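Local coordinates for protein cytochrome P450 reductase (Amycolatopsis methanolica 239, PDB 5OGX) that passes electrons from NADH through FAD and a [2Fe-2S] cluster to its partner P450, which O-demethylates guaiacol and other lignin-derived aromatics, at residues 285-297 with 312-324. Numbering follows the deposited sequence. Where two conformers were deposited one is given.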
# COMPACT_ATOMS: atom_id res chain seq x y z
N PRO A 285 8.61 -10.29 13.60
CA PRO A 285 7.77 -9.27 14.25
C PRO A 285 6.38 -9.76 14.64
O PRO A 285 5.87 -9.39 15.70
CB PRO A 285 7.70 -8.15 13.21
CG PRO A 285 8.00 -8.82 11.91
CD PRO A 285 8.92 -9.96 12.20
N THR A 286 5.74 -10.56 13.79
CA THR A 286 4.47 -11.12 14.20
C THR A 286 4.61 -11.94 15.48
O THR A 286 3.73 -11.90 16.35
CB THR A 286 3.89 -11.95 13.06
OG1 THR A 286 3.68 -11.05 11.96
CG2 THR A 286 2.57 -12.56 13.46
N ASP A 287 5.73 -12.65 15.64
CA ASP A 287 5.97 -13.40 16.87
C ASP A 287 6.00 -12.49 18.10
O ASP A 287 5.52 -12.88 19.17
CB ASP A 287 7.29 -14.16 16.77
CG ASP A 287 7.32 -15.15 15.63
OD1 ASP A 287 6.25 -15.45 15.05
OD2 ASP A 287 8.42 -15.66 15.31
N ALA A 288 6.57 -11.30 17.97
CA ALA A 288 6.66 -10.41 19.13
C ALA A 288 5.29 -9.90 19.55
O ALA A 288 5.02 -9.75 20.75
CB ALA A 288 7.59 -9.23 18.82
N PHE A 289 4.41 -9.60 18.59
CA PHE A 289 3.07 -9.18 18.97
C PHE A 289 2.33 -10.30 19.70
O PHE A 289 1.71 -10.06 20.73
CB PHE A 289 2.27 -8.75 17.74
CG PHE A 289 0.79 -8.63 17.99
CD1 PHE A 289 0.29 -7.59 18.75
CD2 PHE A 289 -0.10 -9.55 17.43
CE1 PHE A 289 -1.06 -7.45 18.98
CE2 PHE A 289 -1.47 -9.43 17.66
CZ PHE A 289 -1.95 -8.38 18.43
N VAL A 290 2.39 -11.51 19.15
CA VAL A 290 1.74 -12.66 19.77
C VAL A 290 2.24 -12.84 21.20
O VAL A 290 1.46 -13.17 22.11
CB VAL A 290 1.97 -13.92 18.92
CG1 VAL A 290 1.45 -15.15 19.65
CG2 VAL A 290 1.29 -13.78 17.56
N GLU A 291 3.53 -12.60 21.43
CA GLU A 291 4.08 -12.68 22.78
C GLU A 291 3.49 -11.61 23.69
O GLU A 291 3.19 -11.87 24.86
CB GLU A 291 5.60 -12.54 22.75
CG GLU A 291 6.36 -13.75 22.24
CD GLU A 291 7.80 -13.42 21.85
OE1 GLU A 291 8.31 -12.35 22.25
OE2 GLU A 291 8.42 -14.24 21.13
N ASP A 292 3.33 -10.39 23.18
CA ASP A 292 2.85 -9.27 23.97
C ASP A 292 1.35 -9.32 24.23
O ASP A 292 0.88 -8.87 25.28
CB ASP A 292 3.17 -7.95 23.27
CG ASP A 292 4.65 -7.65 23.22
OD1 ASP A 292 5.41 -8.26 23.99
OD2 ASP A 292 5.05 -6.78 22.42
N VAL A 293 0.59 -9.84 23.26
CA VAL A 293 -0.87 -9.80 23.24
C VAL A 293 -1.35 -11.20 22.89
O VAL A 293 -1.61 -11.49 21.71
CB VAL A 293 -1.36 -8.75 22.23
CG1 VAL A 293 -2.90 -8.67 22.20
CG2 VAL A 293 -0.75 -7.37 22.56
N PRO A 294 -1.47 -12.11 23.86
CA PRO A 294 -1.70 -13.52 23.52
C PRO A 294 -3.02 -13.78 22.82
O PRO A 294 -3.11 -14.73 22.03
CB PRO A 294 -1.63 -14.22 24.88
CG PRO A 294 -0.83 -13.32 25.73
CD PRO A 294 -1.19 -11.93 25.29
N SER A 295 -4.04 -12.95 23.06
CA SER A 295 -5.31 -13.09 22.37
C SER A 295 -5.57 -11.84 21.56
O SER A 295 -5.66 -10.74 22.11
CB SER A 295 -6.45 -13.35 23.37
OG SER A 295 -7.71 -13.18 22.73
N GLY A 296 -5.71 -12.01 20.24
CA GLY A 296 -6.04 -10.93 19.33
C GLY A 296 -7.51 -10.63 19.18
O GLY A 296 -7.89 -9.80 18.35
N ARG A 297 -8.38 -11.27 19.95
CA ARG A 297 -9.80 -11.03 19.75
C ARG A 297 -10.15 -9.59 20.12
O ARG A 297 -9.80 -9.10 21.20
CB ARG A 297 -10.63 -12.01 20.58
CG ARG A 297 -12.09 -11.99 20.14
CD ARG A 297 -12.85 -13.21 20.61
NE ARG A 297 -14.20 -13.18 20.05
CZ ARG A 297 -15.26 -13.72 20.64
NH1 ARG A 297 -15.13 -14.34 21.80
NH2 ARG A 297 -16.46 -13.65 20.06
N ALA A 312 1.93 -15.01 6.12
CA ALA A 312 2.17 -15.74 7.37
C ALA A 312 1.62 -14.96 8.56
O ALA A 312 1.05 -15.56 9.48
CB ALA A 312 3.67 -16.00 7.53
N GLY A 313 1.78 -13.63 8.53
CA GLY A 313 1.27 -12.82 9.62
C GLY A 313 -0.24 -12.86 9.74
O GLY A 313 -0.77 -12.94 10.85
N VAL A 314 -0.95 -12.82 8.60
CA VAL A 314 -2.41 -12.93 8.64
C VAL A 314 -2.83 -14.22 9.32
O VAL A 314 -3.73 -14.24 10.17
CB VAL A 314 -2.99 -12.83 7.22
CG1 VAL A 314 -4.44 -13.31 7.21
CG2 VAL A 314 -2.90 -11.41 6.69
N LYS A 315 -2.19 -15.33 8.95
CA LYS A 315 -2.60 -16.60 9.53
C LYS A 315 -2.30 -16.64 11.03
O LYS A 315 -3.09 -17.19 11.81
CB LYS A 315 -1.92 -17.76 8.80
CG LYS A 315 -2.54 -17.96 7.42
CD LYS A 315 -1.73 -18.88 6.52
CE LYS A 315 -2.16 -18.69 5.07
NZ LYS A 315 -1.52 -19.66 4.14
N ALA A 316 -1.18 -16.06 11.45
CA ALA A 316 -0.86 -16.02 12.87
C ALA A 316 -1.87 -15.18 13.64
O ALA A 316 -2.31 -15.59 14.73
CB ALA A 316 0.55 -15.48 13.08
N PHE A 317 -2.22 -14.01 13.12
CA PHE A 317 -3.29 -13.21 13.73
C PHE A 317 -4.56 -14.04 13.90
O PHE A 317 -5.19 -14.03 14.96
CB PHE A 317 -3.60 -11.99 12.87
CG PHE A 317 -2.59 -10.87 12.95
CD1 PHE A 317 -1.52 -10.90 13.82
CD2 PHE A 317 -2.75 -9.76 12.13
CE1 PHE A 317 -0.61 -9.84 13.88
CE2 PHE A 317 -1.86 -8.70 12.19
CZ PHE A 317 -0.80 -8.75 13.06
N LYS A 318 -4.95 -14.77 12.86
CA LYS A 318 -6.22 -15.49 12.92
C LYS A 318 -6.16 -16.63 13.93
O LYS A 318 -7.15 -16.91 14.61
CB LYS A 318 -6.60 -16.02 11.54
CG LYS A 318 -7.12 -14.97 10.59
CD LYS A 318 -7.31 -15.55 9.18
CE LYS A 318 -7.81 -14.49 8.20
NZ LYS A 318 -8.29 -15.09 6.92
N ARG A 319 -5.01 -17.28 14.06
CA ARG A 319 -4.88 -18.38 15.01
C ARG A 319 -5.02 -17.89 16.45
O ARG A 319 -5.42 -18.66 17.33
CB ARG A 319 -3.55 -19.10 14.83
CG ARG A 319 -3.45 -19.83 13.50
CD ARG A 319 -2.20 -20.69 13.43
NE ARG A 319 -1.11 -20.16 14.25
CZ ARG A 319 -0.05 -19.53 13.76
NH1 ARG A 319 0.88 -19.08 14.59
NH2 ARG A 319 0.08 -19.34 12.45
N ARG A 320 -4.70 -16.62 16.70
CA ARG A 320 -4.90 -16.00 18.00
C ARG A 320 -6.23 -15.27 18.09
O ARG A 320 -6.41 -14.43 18.97
CB ARG A 320 -3.73 -15.06 18.32
CG ARG A 320 -2.39 -15.79 18.52
CD ARG A 320 -2.60 -17.10 19.27
NE ARG A 320 -1.35 -17.74 19.69
CZ ARG A 320 -0.77 -17.54 20.87
NH1 ARG A 320 -1.31 -16.71 21.74
NH2 ARG A 320 0.36 -18.17 21.17
N ARG A 321 -7.15 -15.58 17.17
CA ARG A 321 -8.56 -15.26 17.22
C ARG A 321 -8.84 -13.79 16.91
O ARG A 321 -9.91 -13.27 17.25
CB ARG A 321 -9.17 -15.67 18.57
CG ARG A 321 -9.20 -17.20 18.71
CD ARG A 321 -9.46 -17.67 20.14
NE ARG A 321 -10.87 -17.54 20.48
CZ ARG A 321 -11.32 -16.68 21.39
NH1 ARG A 321 -10.47 -15.90 22.04
NH2 ARG A 321 -12.62 -16.62 21.66
N MET A 322 -7.93 -13.13 16.20
CA MET A 322 -8.25 -11.83 15.63
C MET A 322 -9.24 -12.03 14.49
O MET A 322 -9.13 -12.98 13.72
CB MET A 322 -6.97 -11.12 15.16
CG MET A 322 -7.16 -9.68 14.77
SD MET A 322 -5.72 -8.88 14.07
CE MET A 322 -4.56 -9.04 15.45
N SER A 323 -10.22 -11.14 14.39
CA SER A 323 -11.33 -11.33 13.44
C SER A 323 -10.87 -11.07 12.01
O SER A 323 -10.30 -10.02 11.72
CB SER A 323 -12.48 -10.40 13.79
OG SER A 323 -13.04 -10.75 15.05
N PRO A 324 -11.14 -12.00 11.07
CA PRO A 324 -10.83 -11.73 9.65
C PRO A 324 -11.29 -10.37 9.16
O PRO A 324 -10.63 -9.74 8.32
CB PRO A 324 -11.59 -12.85 8.92
CG PRO A 324 -11.66 -13.95 9.87
CD PRO A 324 -11.72 -13.33 11.27
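In the conformer given, Val290 CG1 sits over the centre of the Arg320 guanidinium, 3.5 Å from Arg320 CZ, while Pro294 O lies at the edge of the same flat group. Arg320 NH1 donates to Pro294 O at 2.7 Å, nearly in the guanidinium plane and on a lone pair of the carbonyl, although the N-H...O angle is bent to 140°. A kink at chi2 (-39°) swings the arginine across to the loop just after helix 285-292 and lets it reach this carbonyl. The Phe289 and Phe317 rings meet obliquely, Phe289 CD2 to Phe317 CE1 at 3.6 Å, with planes 73° apart. Met322 CE lies over one face of Phe317 near its rim and also touches Phe289 CE2 at 3.8 Å, so one methyl fills the corner between the two rings. Trp299 meets Phe289 edge-to-face; Phe317 rests on Ile213 and Leu303 of the sheet, and Phe289 on Val211. Nearer the N-terminal end of helix 285-292, Thr286 CG2 packs on Ala316 CB at 3.6 Å, where helix 285-292 and the 312-319 part of helix 307-319 run nearly parallel on one side of the NAD-binding domain's parallel sheet. Helix 307-319 ends in a Schellman motif with Arg321 as its positive-phi residue, and Gly296 N bonds to Arg320 O at 2.8 Å. Beyond it, Arg297 CD lies over one face of the Arg321 guanidinium, whose NH2 comes within 3.4 Å of Arg297 NH1, two like-charged donors close together without a bond. An alanine at Arg320 removes the guanidinium, and would probably leave the 293-295 loop less firmly held to the end of helix 307-319. Hydrocarbon contacts thus join the helices against the sheet, whereas two hydrogen bonds tie the C-terminal end of helix 307-319 to the loop following helix 285-292, at some likely electrostatic cost where Arg297 and Arg321 converge.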